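Local coordinates for protein RickCE (Rickettsia bellii, PDB 5HAM) that probably acts as a CE-clan cysteine protease that removes ubiquitin from modified proteins, as a deubiquitinating effector of a bacterium living inside host cells, at residues P31-A39 and D176-I184; I58-A69 and M81-L92. All blocks are in the same frame, centred on the assembly; numbering follows the deposited sequence.

Contact 1. Residues P31-A39 and D176-I184; sequences PAITFRNTA and DGQKLPKLI
Where the edge strand 27-34 of the mixed sheet runs out into a loop, Phe-35 lays its ring against helix 175-188, which packs on this corner of the RickCE catalytic fold. The side chain of Lys-179 slides past the phenylalanine in the opposite sense, and its CG stands over the middle of one ring face, 3.9 Å from the centroid and 11° off the ring normal, a CH-pi contact. Between the backbone N and the carbonyl carbon, chi1 67°, CG starts a chain that then runs extended along the ring, bringing Lys-179 CE to 3.3 Å from Phe-35 CB. The far end of the ring meets apolar groups: Leu-180 CB lies 3.9 Å from CE2 of Phe-35, and Leu-183 CD2 is 3.8 Å from Phe-35 CZ. Leu-183 CD2 also meets Ile-33 CG2 tip to tip, at 4.0 Å. Ile-140 of the neighbouring strand 135-141 touches both Phe-35 and Leu-180, continuing the apolar layer into the sheet. Beyond the ring, Lys-179 NZ donates to Arg-36 O (3.3 Å) from above the carbonyl plane and forms a salt bridge with OD2 of Asp-176 (2.6 Å), on its anti lone pair; Met-142 O is a third acceptor. Lysine suits the place because its methylenes serve the aromatic face while its ammonium gathers two backbone carbonyls and a carboxylate, whose negative charge would probably favour the protonated amine.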
loop_
_atom_site.group_PDB
_atom_site.type_symbol
_atom_site.label_atom_id
_atom_site.label_comp_id
_atom_site.label_asym_id
_atom_site.label_seq_id
_atom_site.Cartn_x
_atom_site.Cartn_y
_atom_site.Cartn_z
ATOM N N PRO A 31 5.676 3.518 -9.792
ATOM C CA PRO A 31 6.058 3.164 -8.422
ATOM C C PRO A 31 4.818 3.101 -7.533
ATOM O O PRO A 31 3.804 3.701 -7.868
ATOM C CB PRO A 31 6.976 4.315 -8.003
ATOM C CG PRO A 31 6.721 5.406 -8.978
ATOM C CD PRO A 31 6.327 4.755 -10.250
ATOM N N ALA A 32 4.893 2.370 -6.428
ATOM C CA ALA A 32 3.725 2.188 -5.572
ATOM C C ALA A 32 3.212 3.459 -4.934
ATOM O O ALA A 32 3.981 4.279 -4.441
ATOM C CB ALA A 32 4.009 1.148 -4.483
ATOM N N ILE A 33 1.895 3.608 -4.945
ATOM C CA ILE A 33 1.236 4.530 -4.050
ATOM C C ILE A 33 1.092 3.825 -2.709
ATOM O O ILE A 33 0.653 2.681 -2.650
ATOM C CB ILE A 33 -0.133 4.907 -4.576
ATOM C CG1 ILE A 33 0.006 5.984 -5.662
ATOM C CG2 ILE A 33 -1.045 5.387 -3.431
ATOM C CD1 ILE A 33 -1.293 6.228 -6.427
ATOM N N THR A 34 1.492 4.492 -1.636
ATOM C CA THR A 34 1.454 3.878 -0.310
ATOM C C THR A 34 0.687 4.733 0.693
ATOM O O THR A 34 0.849 5.952 0.766
ATOM C CB THR A 34 2.878 3.589 0.242
ATOM O OG1 THR A 34 3.565 4.819 0.463
ATOM C CG2 THR A 34 3.692 2.774 -0.756
ATOM N N PHE A 35 -0.171 4.085 1.460
ATOM C CA PHE A 35 -0.898 4.771 2.504
ATOM C C PHE A 35 -0.472 4.219 3.843
ATOM O O PHE A 35 -0.197 3.016 3.981
ATOM C CB PHE A 35 -2.391 4.523 2.373
ATOM C CG PHE A 35 -3.004 5.082 1.128
ATOM C CD1 PHE A 35 -3.214 6.446 0.998
ATOM C CD2 PHE A 35 -3.417 4.242 0.108
ATOM C CE1 PHE A 35 -3.799 6.964 -0.134
ATOM C CE2 PHE A 35 -4.001 4.760 -1.027
ATOM C CZ PHE A 35 -4.187 6.124 -1.151
ATOM N N ARG A 36 -0.433 5.092 4.840
ATOM C CA ARG A 36 -0.307 4.628 6.198
ATOM C C ARG A 36 -1.661 4.027 6.556
ATOM O O ARG A 36 -2.676 4.376 5.946
ATOM C CB ARG A 36 0.055 5.793 7.105
ATOM C CG ARG A 36 1.462 6.360 6.835
ATOM C CD ARG A 36 1.467 7.889 6.926
ATOM N NE ARG A 36 0.467 8.324 7.890
ATOM C CZ ARG A 36 -0.474 9.232 7.667
ATOM N NH1 ARG A 36 -1.324 9.498 8.638
ATOM N NH2 ARG A 36 -0.570 9.869 6.500
ATOM N N ASN A 37 -1.673 3.096 7.505
ATOM C CA ASN A 37 -2.926 2.527 8.008
ATOM C C ASN A 37 -3.354 3.141 9.343
ATOM O O ASN A 37 -4.501 3.011 9.754
ATOM C CB ASN A 37 -2.861 0.996 8.104
ATOM C CG ASN A 37 -1.475 0.483 8.461
ATOM O OD1 ASN A 37 -0.583 1.252 8.826
ATOM N ND2 ASN A 37 -1.289 -0.831 8.357
ATOM N N THR A 38 -2.424 3.815 10.010
ATOM C CA THR A 38 -2.754 4.564 11.216
ATOM C C THR A 38 -2.973 6.038 10.921
ATOM O O THR A 38 -2.264 6.644 10.138
ATOM C CB THR A 38 -1.674 4.428 12.303
ATOM O OG1 THR A 38 -0.395 4.798 11.772
ATOM C CG2 THR A 38 -1.620 3.007 12.801
ATOM N N ALA A 39 -3.973 6.617 11.562
ATOM C CA ALA A 39 -4.207 8.038 11.419
ATOM C C ALA A 39 -3.326 8.812 12.400
ATOM O O ALA A 39 -3.060 8.350 13.504
ATOM C CB ALA A 39 -5.659 8.344 11.650
ATOM N N ASP A 176 -10.551 1.347 4.605
ATOM C CA ASP A 176 -9.851 2.218 5.549
ATOM C C ASP A 176 -10.142 3.718 5.347
ATOM O O ASP A 176 -9.230 4.523 5.119
ATOM C CB ASP A 176 -8.339 1.910 5.554
ATOM C CG ASP A 176 -7.625 2.509 6.757
ATOM O OD1 ASP A 176 -8.292 2.654 7.806
ATOM O OD2 ASP A 176 -6.414 2.853 6.645
ATOM N N GLY A 177 -11.423 4.074 5.419
ATOM C CA GLY A 177 -11.864 5.456 5.370
ATOM C C GLY A 177 -11.815 6.184 4.034
ATOM O O GLY A 177 -11.741 7.415 3.992
ATOM N N GLN A 178 -11.848 5.430 2.943
ATOM C CA GLN A 178 -11.922 6.017 1.609
ATOM C C GLN A 178 -10.662 6.792 1.269
ATOM O O GLN A 178 -10.680 7.715 0.457
ATOM C CB GLN A 178 -13.182 6.893 1.463
ATOM C CG GLN A 178 -14.463 6.073 1.536
ATOM C CD GLN A 178 -15.710 6.918 1.692
ATOM O OE1 GLN A 178 -15.834 7.980 1.090
ATOM N NE2 GLN A 178 -16.641 6.450 2.511
ATOM N N LYS A 179 -9.557 6.396 1.883
ATOM C CA LYS A 179 -8.298 7.064 1.638
ATOM C C LYS A 179 -7.923 7.144 0.149
ATOM O O LYS A 179 -7.532 8.200 -0.335
ATOM C CB LYS A 179 -7.172 6.486 2.521
ATOM C CG LYS A 179 -6.713 5.060 2.274
ATOM C CD LYS A 179 -5.863 4.580 3.478
ATOM C CE LYS A 179 -5.317 3.187 3.296
ATOM N NZ LYS A 179 -4.951 2.472 4.546
ATOM N N LEU A 180 -8.090 6.053 -0.588
ATOM C CA LEU A 180 -7.745 6.055 -2.018
ATOM C C LEU A 180 -8.699 6.921 -2.894
ATOM O O LEU A 180 -8.245 7.752 -3.702
ATOM C CB LEU A 180 -7.587 4.610 -2.549
ATOM C CG LEU A 180 -7.409 4.409 -4.057
ATOM C CD1 LEU A 180 -6.221 5.218 -4.583
ATOM C CD2 LEU A 180 -7.238 2.933 -4.381
ATOM N N PRO A 181 -10.019 6.736 -2.740
ATOM C CA PRO A 181 -10.911 7.643 -3.468
ATOM C C PRO A 181 -10.697 9.101 -3.091
ATOM O O PRO A 181 -10.859 9.945 -3.959
ATOM C CB PRO A 181 -12.308 7.169 -3.045
ATOM C CG PRO A 181 -12.121 5.710 -2.839
ATOM C CD PRO A 181 -10.745 5.572 -2.208
ATOM N N LYS A 182 -10.338 9.385 -1.840
ATOM C CA LYS A 182 -9.992 10.750 -1.447
ATOM C C LYS A 182 -8.756 11.242 -2.204
ATOM O O LYS A 182 -8.667 12.418 -2.569
ATOM C CB LYS A 182 -9.741 10.869 0.065
ATOM C CG LYS A 182 -10.977 10.688 0.952
ATOM C CD LYS A 182 -12.270 11.110 0.261
ATOM C CE LYS A 182 -13.513 10.750 1.093
ATOM N NZ LYS A 182 -14.780 10.889 0.300
ATOM N N LEU A 183 -7.796 10.348 -2.430
ATOM C CA LEU A 183 -6.598 10.722 -3.168
ATOM C C LEU A 183 -6.956 10.993 -4.617
ATOM O O LEU A 183 -6.537 11.992 -5.188
ATOM C CB LEU A 183 -5.548 9.622 -3.100
ATOM C CG LEU A 183 -4.296 9.862 -3.949
ATOM C CD1 LEU A 183 -3.516 11.097 -3.459
ATOM C CD2 LEU A 183 -3.426 8.614 -3.935
ATOM N N ILE A 184 -7.743 10.102 -5.200
ATOM C CA ILE A 184 -8.102 10.216 -6.609
ATOM C C ILE A 184 -8.809 11.539 -6.848
ATOM O O ILE A 184 -8.479 12.282 -7.776
ATOM C CB ILE A 184 -8.994 9.044 -7.064
ATOM C CG1 ILE A 184 -8.202 7.730 -7.056
ATOM C CG2 ILE A 184 -9.588 9.316 -8.438
ATOM C CD1 ILE A 184 -9.044 6.499 -7.375
#

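Contact 2. Residues I58-A69 and M81-L92; sequences ILAEVQETIKIA and MLGDAKKREEIL
Ile-66 and Val-62 of helix 52-69 pack their branched side chains on Ala-85 and on Leu-92, respectively, of helix 75-93. Ile-66 CG1 rests 3.6 Å from Ala-85 CB, and the small methyl of Ala-85 is consistent with axes only 9.0 Å apart at their closest; Ile-66 CG2 meets CD1 of Leu-82. Leu-92 CD1 touches both Val-62 CG2 (3.6 Å) and Ile-58 CG2 (3.8 Å). The helices form an antiparallel helical hairpin, 158° between their directions, and pack knobs-into-holes: Val-62 sits among Ala-85, Arg-88, Glu-89 and Leu-92, while Glu-89 answers from the other side among Leu-59, Val-62, Gln-63 and Ile-66. With CG anti to the backbone N, chi1 -172°, the extended Glu-89 passes its aliphatic part by Leu-59 CD1 (3.9 Å from Glu-89 CG). Among polar groups, Gln-63 NE2 gives a weak hydrogen bond to Glu-89 OE2 (3.4 Å), the amide and carboxylate planes turned 79° apart. Arg-88, bent at chi3, offers one guanidinium face to Val-62 CG2, which lies 3.3 Å from Arg-88 NH1. Its charge is met by a salt bridge from NE to Asp-47 of helix 42-49; Glu-61 OE2, near the guanidinium plane, stays 4.0 Å from NH2 of Arg-88, too far for a salt bridge.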
loop_
_atom_site.group_PDB
_atom_site.type_symbol
_atom_site.label_atom_id
_atom_site.label_comp_id
_atom_site.label_asym_id
_atom_site.label_seq_id
_atom_site.Cartn_x
_atom_site.Cartn_y
_atom_site.Cartn_z
ATOM N N ILE A 58 1.579 11.591 30.696
ATOM C CA ILE A 58 1.693 10.663 29.583
ATOM C C ILE A 58 2.754 9.589 29.860
ATOM O O ILE A 58 2.511 8.399 29.653
ATOM C CB ILE A 58 1.940 11.407 28.266
ATOM C CG1 ILE A 58 0.694 12.235 27.905
ATOM C CG2 ILE A 58 2.267 10.422 27.157
ATOM C CD1 ILE A 58 0.891 13.203 26.759
ATOM N N LEU A 59 3.911 10.007 30.357
ATOM C CA LEU A 59 4.966 9.062 30.700
ATOM C C LEU A 59 4.425 8.026 31.687
ATOM O O LEU A 59 4.647 6.821 31.548
ATOM C CB LEU A 59 6.161 9.798 31.305
ATOM C CG LEU A 59 7.297 8.869 31.745
ATOM C CD1 LEU A 59 7.720 7.909 30.613
ATOM C CD2 LEU A 59 8.482 9.674 32.249
ATOM N N ALA A 60 3.673 8.520 32.658
ATOM C CA ALA A 60 3.015 7.671 33.638
ATOM C C ALA A 60 2.115 6.626 32.987
ATOM O O ALA A 60 2.219 5.443 33.306
ATOM C CB ALA A 60 2.215 8.517 34.631
ATOM N N GLU A 61 1.242 7.040 32.073
ATOM C CA GLU A 61 0.361 6.068 31.437
ATOM C C GLU A 61 1.148 5.064 30.577
ATOM O O GLU A 61 0.811 3.876 30.523
ATOM C CB GLU A 61 -0.768 6.758 30.652
ATOM C CG GLU A 61 -0.347 7.433 29.350
ATOM C CD GLU A 61 -1.385 8.415 28.800
ATOM O OE1 GLU A 61 -2.073 9.084 29.607
ATOM O OE2 GLU A 61 -1.504 8.522 27.556
ATOM N N VAL A 62 2.218 5.534 29.937
ATOM C CA VAL A 62 3.029 4.658 29.104
ATOM C C VAL A 62 3.630 3.547 29.950
ATOM O O VAL A 62 3.595 2.376 29.574
ATOM C CB VAL A 62 4.170 5.423 28.395
ATOM C CG1 VAL A 62 5.185 4.460 27.856
ATOM C CG2 VAL A 62 3.609 6.290 27.278
ATOM N N GLN A 63 4.159 3.930 31.104
ATOM C CA GLN A 63 4.824 2.998 31.998
ATOM C C GLN A 63 3.840 1.956 32.537
ATOM O O GLN A 63 4.224 0.821 32.853
ATOM C CB GLN A 63 5.494 3.763 33.143
ATOM C CG GLN A 63 6.774 4.462 32.721
ATOM C CD GLN A 63 7.355 5.387 33.795
ATOM O OE1 GLN A 63 6.714 5.682 34.811
ATOM N NE2 GLN A 63 8.579 5.847 33.564
ATOM N N GLU A 64 2.573 2.347 32.628
ATOM C CA GLU A 64 1.532 1.454 33.109
ATOM C C GLU A 64 1.149 0.483 31.999
ATOM O O GLU A 64 0.954 -0.702 32.238
ATOM C CB GLU A 64 0.309 2.247 33.582
ATOM C CG GLU A 64 0.155 2.291 35.083
ATOM C CD GLU A 64 -0.095 0.911 35.683
ATOM O OE1 GLU A 64 -0.700 0.044 35.003
ATOM O OE2 GLU A 64 0.323 0.695 36.840
ATOM N N THR A 65 1.047 1.006 30.786
ATOM C CA THR A 65 0.787 0.198 29.618
ATOM C C THR A 65 1.801 -0.920 29.493
ATOM O O THR A 65 1.435 -2.082 29.311
ATOM C CB THR A 65 0.908 1.036 28.370
ATOM O OG1 THR A 65 -0.090 2.056 28.403
ATOM C CG2 THR A 65 0.720 0.174 27.148
ATOM N N ILE A 66 3.076 -0.551 29.592
ATOM C CA ILE A 66 4.166 -1.505 29.536
ATOM C C ILE A 66 3.888 -2.625 30.510
ATOM O O ILE A 66 4.017 -3.794 30.170
ATOM C CB ILE A 66 5.504 -0.845 29.893
ATOM C CG1 ILE A 66 5.975 0.048 28.746
ATOM C CG2 ILE A 66 6.562 -1.884 30.209
ATOM C CD1 ILE A 66 7.270 0.764 29.061
ATOM N N LYS A 67 3.473 -2.252 31.715
ATOM C CA LYS A 67 3.155 -3.226 32.746
ATOM C C LYS A 67 1.986 -4.151 32.372
ATOM O O LYS A 67 1.976 -5.319 32.752
ATOM C CB LYS A 67 2.914 -2.524 34.080
ATOM C CG LYS A 67 4.197 -2.154 34.796
ATOM C CD LYS A 67 3.942 -1.486 36.141
ATOM C CE LYS A 67 3.197 -0.176 35.949
ATOM N NZ LYS A 67 3.321 0.749 37.106
ATOM N N ILE A 68 1.022 -3.644 31.609
ATOM C CA ILE A 68 -0.121 -4.456 31.207
ATOM C C ILE A 68 0.136 -5.167 29.878
ATOM O O ILE A 68 -0.178 -6.349 29.732
ATOM C CB ILE A 68 -1.403 -3.606 31.076
ATOM C CG1 ILE A 68 -1.766 -2.971 32.416
ATOM C CG2 ILE A 68 -2.562 -4.450 30.537
ATOM C CD1 ILE A 68 -2.139 -3.963 33.474
ATOM N N ALA A 69 0.701 -4.440 28.913
ATOM C CA ALA A 69 1.008 -4.998 27.595
ATOM C C ALA A 69 1.846 -6.258 27.726
ATOM O O ALA A 69 1.748 -7.178 26.916
ATOM C CB ALA A 69 1.725 -3.978 26.728
ATOM N N MET A 81 2.552 -4.546 20.818
ATOM C CA MET A 81 2.069 -3.484 21.690
ATOM C C MET A 81 3.145 -3.068 22.705
ATOM O O MET A 81 3.319 -1.883 23.003
ATOM C CB MET A 81 0.760 -3.902 22.360
ATOM C CG MET A 81 -0.374 -4.233 21.352
ATOM S SD MET A 81 -0.700 -2.931 20.122
ATOM C CE MET A 81 -1.239 -1.631 21.238
ATOM N N LEU A 82 3.881 -4.050 23.207
ATOM C CA LEU A 82 4.920 -3.807 24.189
ATOM C C LEU A 82 6.085 -3.051 23.555
ATOM O O LEU A 82 6.589 -2.079 24.113
ATOM C CB LEU A 82 5.390 -5.135 24.766
ATOM C CG LEU A 82 6.560 -5.153 25.747
ATOM C CD1 LEU A 82 6.311 -4.260 26.964
ATOM C CD2 LEU A 82 6.863 -6.593 26.167
ATOM N N GLY A 83 6.500 -3.484 22.372
ATOM C CA GLY A 83 7.591 -2.813 21.691
ATOM C C GLY A 83 7.253 -1.353 21.445
ATOM O O GLY A 83 8.064 -0.467 21.674
ATOM N N ASP A 84 6.031 -1.090 21.007
ATOM C CA ASP A 84 5.599 0.284 20.811
ATOM C C ASP A 84 5.502 1.116 22.112
ATOM O O ASP A 84 5.796 2.317 22.107
ATOM C CB ASP A 84 4.297 0.336 20.011
ATOM C CG ASP A 84 4.521 0.062 18.514
ATOM O OD1 ASP A 84 5.525 -0.610 18.173
ATOM O OD2 ASP A 84 3.694 0.506 17.675
ATOM N N ALA A 85 5.103 0.494 23.216
ATOM C CA ALA A 85 5.055 1.227 24.482
ATOM C C ALA A 85 6.459 1.613 24.913
ATOM O O ALA A 85 6.708 2.747 25.313
ATOM C CB ALA A 85 4.368 0.415 25.567
ATOM N N LYS A 86 7.378 0.661 24.808
ATOM C CA LYS A 86 8.766 0.915 25.146
ATOM C C LYS A 86 9.356 2.014 24.281
ATOM O O LYS A 86 10.090 2.875 24.774
ATOM C CB LYS A 86 9.579 -0.377 25.050
ATOM C CG LYS A 86 9.470 -1.196 26.337
ATOM C CD LYS A 86 9.851 -2.642 26.199
ATOM C CE LYS A 86 10.007 -3.255 27.592
ATOM N NZ LYS A 86 10.442 -4.677 27.572
ATOM N N LYS A 87 9.008 2.011 22.999
ATOM C CA LYS A 87 9.497 3.053 22.114
ATOM C C LYS A 87 8.965 4.420 22.544
ATOM O O LYS A 87 9.693 5.422 22.527
ATOM C CB LYS A 87 9.122 2.784 20.661
ATOM C CG LYS A 87 9.629 3.868 19.713
ATOM C CD LYS A 87 9.012 3.760 18.319
ATOM C CE LYS A 87 8.985 5.109 17.643
ATOM N NZ LYS A 87 7.979 5.173 16.533
ATOM N N ARG A 88 7.693 4.445 22.932
ATOM C CA ARG A 88 7.068 5.665 23.418
ATOM C C ARG A 88 7.734 6.147 24.700
ATOM O O ARG A 88 7.937 7.346 24.888
ATOM C CB ARG A 88 5.590 5.438 23.659
ATOM C CG ARG A 88 4.741 5.539 22.410
ATOM C CD ARG A 88 3.258 5.459 22.765
ATOM N NE ARG A 88 2.721 6.695 23.345
ATOM C CZ ARG A 88 1.830 6.734 24.338
ATOM N NH1 ARG A 88 1.386 5.607 24.877
ATOM N NH2 ARG A 88 1.376 7.895 24.792
ATOM N N GLU A 89 8.080 5.215 25.580
ATOM C CA GLU A 89 8.780 5.600 26.785
ATOM C C GLU A 89 10.100 6.291 26.426
ATOM O O GLU A 89 10.464 7.279 27.046
ATOM C CB GLU A 89 9.021 4.403 27.702
ATOM C CG GLU A 89 9.582 4.804 29.058
ATOM C CD GLU A 89 9.893 3.620 29.961
ATOM O OE1 GLU A 89 10.006 2.479 29.450
ATOM O OE2 GLU A 89 10.036 3.843 31.188
ATOM N N GLU A 90 10.799 5.784 25.412
ATOM C CA GLU A 90 12.083 6.355 25.021
ATOM C C GLU A 90 11.896 7.765 24.501
ATOM O O GLU A 90 12.685 8.662 24.805
ATOM C CB GLU A 90 12.777 5.518 23.941
ATOM C CG GLU A 90 13.177 4.115 24.350
ATOM C CD GLU A 90 14.274 4.061 25.395
ATOM O OE1 GLU A 90 14.783 5.120 25.831
ATOM O OE2 GLU A 90 14.634 2.931 25.787
ATOM N N ILE A 91 10.854 7.949 23.708
ATOM C CA ILE A 91 10.560 9.247 23.133
ATOM C C ILE A 91 10.270 10.267 24.222
ATOM O O ILE A 91 10.778 11.382 24.182
ATOM C CB ILE A 91 9.396 9.158 22.126
ATOM C CG1 ILE A 91 9.917 8.598 20.795
ATOM C CG2 ILE A 91 8.781 10.517 21.867
ATOM C CD1 ILE A 91 8.818 8.133 19.852
ATOM N N LEU A 92 9.489 9.871 25.215
ATOM C CA LEU A 92 9.119 10.796 26.275
ATOM C C LEU A 92 10.305 11.169 27.144
ATOM O O LEU A 92 10.287 12.204 27.805
ATOM C CB LEU A 92 7.990 10.224 27.126
ATOM C CG LEU A 92 6.689 10.182 26.331
ATOM C CD1 LEU A 92 5.810 9.059 26.828
ATOM C CD2 LEU A 92 5.987 11.530 26.430
#

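How the contacts relate
The centres of the two contacts lie about 28 Å apart, and their nearest atoms about 8 Å apart without touching. Along the chain contact 2 is nested inside contact 1: after segment 31-39 come the hairpin helices 52-69 and 75-93, then the long helix 96-130 and three strands of the sheet, before segment 176-184 closes the outer loop. Contact 1 belongs to the sheet-and-helix body, near the centre of the chain, whereas contact 2 lies in a helical region about 28 Å from that centre. Helix 96-130 joins the two regions, touching Ile-33 and Leu-183 in the first and Leu-92 in the second. In sequence the helical region thus lies between edge strand 27-34 and the other four strands, so the sheet is completed only after the chain returns along helix 96-130.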